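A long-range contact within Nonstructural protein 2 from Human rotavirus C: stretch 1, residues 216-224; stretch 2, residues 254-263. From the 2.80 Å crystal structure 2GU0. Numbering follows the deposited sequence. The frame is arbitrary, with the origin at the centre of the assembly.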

ATOM      1  N   ILE A 216     -46.098   6.255  11.205  1.00 34.38           N
ATOM      2  CA  ILE A 216     -46.885   5.486  12.163  1.00 36.57           C
ATOM      3  C   ILE A 216     -46.351   5.626  13.586  1.00 40.22           C
ATOM      4  O   ILE A 216     -45.323   6.264  13.820  1.00 41.61           O
ATOM      5  CB  ILE A 216     -46.894   3.986  11.801  1.00 34.65           C
ATOM      6  CG1 ILE A 216     -45.479   3.425  11.871  1.00 34.31           C
ATOM      7  CG2 ILE A 216     -47.462   3.781  10.410  1.00 35.92           C
ATOM      8  CD1 ILE A 216     -45.385   1.957  11.505  1.00 36.03           C
ATOM      9  N   SER A 217     -47.067   5.039  14.538  1.00 42.88           N
ATOM     10  CA  SER A 217     -46.646   5.056  15.929  1.00 46.11           C
ATOM     11  C   SER A 217     -46.960   3.727  16.576  1.00 48.74           C
ATOM     12  O   SER A 217     -48.056   3.197  16.411  1.00 49.03           O
ATOM     13  CB  SER A 217     -47.351   6.146  16.718  1.00 47.21           C
ATOM     14  OG  SER A 217     -47.075   5.991  18.102  1.00 45.63           O
ATOM     15  N   HIS A 218     -45.986   3.192  17.307  1.00 51.69           N
ATOM     16  CA  HIS A 218     -46.159   1.927  17.998  1.00 52.86           C
ATOM     17  C   HIS A 218     -46.722   2.210  19.392  1.00 52.43           C
ATOM     18  O   HIS A 218     -46.636   1.373  20.283  1.00 53.16           O
ATOM     19  CB  HIS A 218     -44.823   1.194  18.121  1.00 56.65           C
ATOM     20  CG  HIS A 218     -44.167   0.887  16.807  1.00 61.90           C
ATOM     21  ND1 HIS A 218     -44.804   0.197  15.798  1.00 63.95           N
ATOM     22  CD2 HIS A 218     -42.913   1.142  16.356  1.00 63.98           C
ATOM     23  CE1 HIS A 218     -43.970   0.037  14.783  1.00 64.71           C
ATOM     24  NE2 HIS A 218     -42.817   0.601  15.095  1.00 64.72           N
ATOM     25  N   GLY A 219     -47.290   3.396  19.578  1.00 51.80           N
ATOM     26  CA  GLY A 219     -47.857   3.739  20.869  1.00 51.04           C
ATOM     27  C   GLY A 219     -47.148   4.842  21.636  1.00 51.49           C
ATOM     28  O   GLY A 219     -47.790   5.595  22.367  1.00 51.32           O
ATOM     29  N   LYS A 220     -45.832   4.946  21.481  1.00 51.44           N
ATOM     30  CA  LYS A 220     -45.062   5.970  22.181  1.00 51.94           C
ATOM     31  C   LYS A 220     -45.185   7.331  21.496  1.00 51.85           C
ATOM     32  O   LYS A 220     -45.995   7.500  20.589  1.00 53.35           O
ATOM     33  CB  LYS A 220     -43.602   5.559  22.228  1.00 53.63           C
ATOM     34  CG  LYS A 220     -43.381   4.119  22.653  1.00 55.66           C
ATOM     35  CD  LYS A 220     -43.847   3.884  24.072  1.00 56.11           C
ATOM     36  CE  LYS A 220     -43.288   2.575  24.602  1.00 57.90           C
ATOM     37  NZ  LYS A 220     -41.805   2.619  24.742  1.00 57.99           N
ATOM     38  N   ARG A 221     -44.392   8.306  21.932  1.00 50.84           N
ATOM     39  CA  ARG A 221     -44.443   9.629  21.315  1.00 49.82           C
ATOM     40  C   ARG A 221     -43.277   9.886  20.362  1.00 47.81           C
ATOM     41  O   ARG A 221     -42.530  10.852  20.517  1.00 48.14           O
ATOM     42  CB  ARG A 221     -44.485  10.729  22.375  1.00 51.57           C
ATOM     43  CG  ARG A 221     -45.775  10.775  23.174  1.00 55.03           C
ATOM     44  CD  ARG A 221     -45.710  11.867  24.232  1.00 56.83           C
ATOM     45  NE  ARG A 221     -45.710  13.195  23.628  1.00 59.41           N
ATOM     46  CZ  ARG A 221     -45.395  14.314  24.273  1.00 60.21           C
ATOM     47  NH1 ARG A 221     -45.047  14.276  25.554  1.00 59.45           N
ATOM     48  NH2 ARG A 221     -45.439  15.476  23.632  1.00 60.24           N
ATOM     49  N   HIS A 222     -43.116   8.990  19.396  1.00 44.74           N
ATOM     50  CA  HIS A 222     -42.096   9.107  18.365  1.00 42.37           C
ATOM     51  C   HIS A 222     -42.665   8.318  17.193  1.00 40.59           C
ATOM     52  O   HIS A 222     -43.506   7.442  17.382  1.00 40.36           O
ATOM     53  CB  HIS A 222     -40.723   8.583  18.841  1.00 41.88           C
ATOM     54  CG  HIS A 222     -40.580   7.093  18.835  1.00 41.96           C
ATOM     55  ND1 HIS A 222     -40.509   6.349  19.993  1.00 41.17           N
ATOM     56  CD2 HIS A 222     -40.433   6.213  17.814  1.00 42.32           C
ATOM     57  CE1 HIS A 222     -40.320   5.077  19.686  1.00 42.11           C
ATOM     58  NE2 HIS A 222     -40.268   4.967  18.370  1.00 41.37           N
ATOM     59  N   TRP A 223     -42.229   8.628  15.982  1.00 39.38           N
ATOM     60  CA  TRP A 223     -42.802   7.975  14.812  1.00 37.23           C
ATOM     61  C   TRP A 223     -41.831   7.411  13.790  1.00 36.54           C
ATOM     62  O   TRP A 223     -40.708   7.884  13.635  1.00 36.07           O
ATOM     63  CB  TRP A 223     -43.753   8.964  14.134  1.00 35.94           C
ATOM     64  CG  TRP A 223     -44.729   9.538  15.098  1.00 35.22           C
ATOM     65  CD1 TRP A 223     -45.960   9.051  15.395  1.00 35.89           C
ATOM     66  CD2 TRP A 223     -44.505  10.632  15.989  1.00 35.12           C
ATOM     67  NE1 TRP A 223     -46.520   9.767  16.420  1.00 35.41           N
ATOM     68  CE2 TRP A 223     -45.647  10.745  16.806  1.00 35.54           C
ATOM     69  CE3 TRP A 223     -43.444  11.525  16.183  1.00 37.46           C
ATOM     70  CZ2 TRP A 223     -45.765  11.715  17.808  1.00 37.70           C
ATOM     71  CZ3 TRP A 223     -43.556  12.493  17.182  1.00 39.79           C
ATOM     72  CH2 TRP A 223     -44.713  12.579  17.985  1.00 38.54           C
ATOM     73  N   ARG A 224     -42.287   6.389  13.080  1.00 36.36           N
ATOM     74  CA  ARG A 224     -41.465   5.760  12.064  1.00 36.94           C
ATOM     75  C   ARG A 224     -42.089   5.908  10.671  1.00 35.47           C
ATOM     76  O   ARG A 224     -43.247   5.565  10.458  1.00 35.55           O
ATOM     77  CB  ARG A 224     -41.257   4.276  12.413  1.00 37.04           C
ATOM     78  CG  ARG A 224     -40.165   3.594  11.593  1.00 40.29           C
ATOM     79  CD  ARG A 224     -39.773   2.236  12.160  1.00 39.68           C
ATOM     80  NE  ARG A 224     -39.087   2.362  13.441  1.00 42.40           N
ATOM     81  CZ  ARG A 224     -37.853   1.917  13.687  1.00 42.86           C
ATOM     82  NH1 ARG A 224     -37.148   1.312  12.733  1.00 37.71           N
ATOM     83  NH2 ARG A 224     -37.328   2.066  14.903  1.00 42.85           N
ATOM     84  N   TYR A 254     -51.743   2.978  24.218  1.00 93.54           N
ATOM     85  CA  TYR A 254     -51.410   3.471  22.886  1.00 93.96           C
ATOM     86  C   TYR A 254     -51.643   4.974  22.746  1.00 93.92           C
ATOM     87  O   TYR A 254     -52.776   5.416  22.554  1.00 94.08           O
ATOM     88  CB  TYR A 254     -52.245   2.749  21.828  1.00 94.25           C
ATOM     89  CG  TYR A 254     -51.909   3.175  20.420  1.00 95.07           C
ATOM     90  CD1 TYR A 254     -50.866   2.572  19.719  1.00 95.71           C
ATOM     91  CD2 TYR A 254     -52.605   4.210  19.800  1.00 95.29           C
ATOM     92  CE1 TYR A 254     -50.523   2.988  18.436  1.00 96.15           C
ATOM     93  CE2 TYR A 254     -52.269   4.636  18.518  1.00 96.07           C
ATOM     94  CZ  TYR A 254     -51.227   4.021  17.842  1.00 96.10           C
ATOM     95  OH  TYR A 254     -50.885   4.440  16.577  1.00 95.74           O
ATOM     96  N   ASP A 255     -50.570   5.756  22.832  1.00 94.16           N
ATOM     97  CA  ASP A 255     -50.674   7.206  22.700  1.00 94.13           C
ATOM     98  C   ASP A 255     -50.117   7.700  21.364  1.00 93.58           C
ATOM     99  O   ASP A 255     -48.948   8.073  21.254  1.00 94.18           O
ATOM    100  CB  ASP A 255     -49.951   7.904  23.854  1.00 94.91           C
ATOM    101  CG  ASP A 255     -50.084   9.417  23.790  1.00 96.70           C
ATOM    102  OD1 ASP A 255     -49.372  10.050  22.979  1.00 97.55           O
ATOM    103  OD2 ASP A 255     -50.912   9.973  24.543  1.00 96.70           O
ATOM    104  N   ASP A 256     -50.978   7.692  20.351  1.00 92.04           N
ATOM    105  CA  ASP A 256     -50.639   8.134  19.000  1.00 89.57           C
ATOM    106  C   ASP A 256     -50.077   9.553  19.029  1.00 86.89           C
ATOM    107  O   ASP A 256     -49.473  10.015  18.059  1.00 86.29           O
ATOM    108  CB  ASP A 256     -51.911   8.099  18.137  1.00 90.94           C
ATOM    109  CG  ASP A 256     -51.684   8.582  16.720  1.00 91.41           C
ATOM    110  OD1 ASP A 256     -50.990   7.881  15.957  1.00 92.23           O
ATOM    111  OD2 ASP A 256     -52.207   9.659  16.367  1.00 91.92           O
ATOM    112  N   GLY A 257     -50.271  10.233  20.155  1.00 83.54           N
ATOM    113  CA  GLY A 257     -49.824  11.606  20.275  1.00 78.77           C
ATOM    114  C   GLY A 257     -50.868  12.420  19.532  1.00 75.92           C
ATOM    115  O   GLY A 257     -50.916  13.650  19.618  1.00 75.32           O
ATOM    116  N   ASP A 258     -51.721  11.695  18.807  1.00 72.63           N
ATOM    117  CA  ASP A 258     -52.792  12.268  18.004  1.00 68.53           C
ATOM    118  C   ASP A 258     -52.242  13.435  17.191  1.00 65.43           C
ATOM    119  O   ASP A 258     -52.776  14.546  17.205  1.00 64.60           O
ATOM    120  CB  ASP A 258     -53.939  12.718  18.906  1.00 69.56           C
ATOM    121  CG  ASP A 258     -55.257  12.790  18.167  1.00 70.24           C
ATOM    122  OD1 ASP A 258     -55.559  11.840  17.413  1.00 69.25           O
ATOM    123  OD2 ASP A 258     -55.992  13.786  18.347  1.00 70.69           O
ATOM    124  N   MET A 259     -51.153  13.158  16.483  1.00 61.62           N
ATOM    125  CA  MET A 259     -50.488  14.155  15.662  1.00 57.10           C
ATOM    126  C   MET A 259     -51.055  14.188  14.254  1.00 53.84           C
ATOM    127  O   MET A 259     -51.228  13.155  13.612  1.00 54.30           O
ATOM    128  CB  MET A 259     -48.990  13.868  15.609  1.00 56.33           C
ATOM    129  CG  MET A 259     -48.269  14.084  16.924  1.00 53.57           C
ATOM    130  SD  MET A 259     -48.315  15.801  17.468  1.00 49.55           S
ATOM    131  CE  MET A 259     -47.033  16.490  16.555  1.00 49.60           C
ATOM    132  N   ALA A 260     -51.320  15.394  13.778  1.00 49.30           N
ATOM    133  CA  ALA A 260     -51.890  15.608  12.459  1.00 46.63           C
ATOM    134  C   ALA A 260     -51.232  14.869  11.300  1.00 45.19           C
ATOM    135  O   ALA A 260     -51.887  14.587  10.302  1.00 44.75           O
ATOM    136  CB  ALA A 260     -51.902  17.093  12.161  1.00 46.35           C
ATOM    137  N   PHE A 261     -49.947  14.556  11.427  1.00 44.21           N
ATOM    138  CA  PHE A 261     -49.220  13.907  10.346  1.00 41.65           C
ATOM    139  C   PHE A 261     -49.262  12.393  10.333  1.00 42.32           C
ATOM    140  O   PHE A 261     -48.785  11.775   9.381  1.00 42.28           O
ATOM    141  CB  PHE A 261     -47.765  14.387  10.346  1.00 40.23           C
ATOM    142  CG  PHE A 261     -46.997  13.994  11.573  1.00 38.83           C
ATOM    143  CD1 PHE A 261     -46.367  12.757  11.646  1.00 35.37           C
ATOM    144  CD2 PHE A 261     -46.934  14.852  12.673  1.00 38.80           C
ATOM    145  CE1 PHE A 261     -45.692  12.373  12.789  1.00 35.69           C
ATOM    146  CE2 PHE A 261     -46.255  14.479  13.832  1.00 37.20           C
ATOM    147  CZ  PHE A 261     -45.634  13.237  13.891  1.00 37.64           C
ATOM    148  N   VAL A 262     -49.826  11.783  11.370  1.00 42.31           N
ATOM    149  CA  VAL A 262     -49.887  10.329  11.411  1.00 42.34           C
ATOM    150  C   VAL A 262     -50.810   9.813  10.322  1.00 43.45           C
ATOM    151  O   VAL A 262     -51.902  10.333  10.124  1.00 43.88           O
ATOM    152  CB  VAL A 262     -50.377   9.824  12.770  1.00 42.75           C
ATOM    153  CG1 VAL A 262     -50.576   8.316  12.726  1.00 40.90           C
ATOM    154  CG2 VAL A 262     -49.364  10.186  13.838  1.00 42.07           C
ATOM    155  N   HIS A 263     -50.353   8.790   9.611  1.00 44.23           N
ATOM    156  CA  HIS A 263     -51.116   8.194   8.521  1.00 45.30           C
ATOM    157  C   HIS A 263     -52.538   7.808   8.936  1.00 47.32           C
ATOM    158  O   HIS A 263     -52.737   6.875   9.722  1.00 48.66           O
ATOM    159  CB  HIS A 263     -50.375   6.970   8.004  1.00 43.97           C
ATOM    160  CG  HIS A 263     -51.070   6.286   6.878  1.00 43.59           C
ATOM    161  ND1 HIS A 263     -52.311   5.709   7.018  1.00 43.82           N
ATOM    162  CD2 HIS A 263     -50.709   6.101   5.589  1.00 44.76           C
ATOM    163  CE1 HIS A 263     -52.685   5.197   5.862  1.00 46.29           C
ATOM    164  NE2 HIS A 263     -51.732   5.421   4.977  1.00 45.77           N
TER

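The shortest polar link between the two stretches is a backbone hydrogen bond: Asp255 N donates to Gly219 O at 2.8 Å, with an N-H...acceptor angle of 138°, so the bond is short but bent. It lies beside the closest CA-CA pair, Gly219 CA and Tyr254 CA, 4.1 Å apart. Beyond it the polar match is poor, since Asp255 O sits 3.1 Å from Lys220 O and 3.0 Å from Gly219 O, each a pair of acceptors with no hydrogen between them.

A second hydrogen bond runs from Tyr254 OH to Ser217 O, 3.1 Å. Tyr254 points its CA-to-CB bond sideways, but with chi1 at -178° (t) the long ring carries the hydroxyl to the loop, and Ser217 O meets the ring at its edge. Along the way Tyr254 CD1 comes within 3.4 Å of Gly219 CA. Glycine suits position 219 on two counts: an ideal CB on Gly219 would lie 3.6 Å from Tyr254 CD1, and at phi/psi 113/-32 it would be jammed against the preceding carbonyl oxygen. High B factors at residues 254 to 256 advise caution about the finer detail here.

The loop is braced from within by Ser217, whose OG accepts from Gly219 N at 3.0 Å (150°) and makes a weak hydrogen bond to Lys220 O at 3.1 Å. A small hydroxyl side chain can thus tie the turn together while Ser217 CB remains 3.9 Å from Tyr254 OH.

The third polar link across the contact is weak: Trp223 NE1 donates to Asp256 O at 3.4 Å, although the angle of 159° is favourable. The acceptor lies near the plane of the indole, at its edge, where the N-H projects.

Trp223 also anchors the apolar packing. Buried, and directed toward stretch 2, it has 91 Å² covered by that stretch, the largest share of any residue in a contact that buries 511 Å² in total. Phe261 CZ approaches Trp223 CD2 at 3.5 Å over one indole face; the Phe261 ring and the five-membered ring stand at 81°, centroids 5.0 Å apart, an edge-to-face pair. Met259 CG reaches Trp223 CZ2 at 3.6 Å, and Val262 CG2 lies 3.9 Å from Trp223 CD1. These apolar groups come from a type I turn, Met259 to Val262, closed by Val262 N to Met259 O at 3.0 Å. Space is also limited at Gly257, where an ideal CB would fall 3.3 Å from Trp223 CZ2; its positive phi of 78° independently favours glycine.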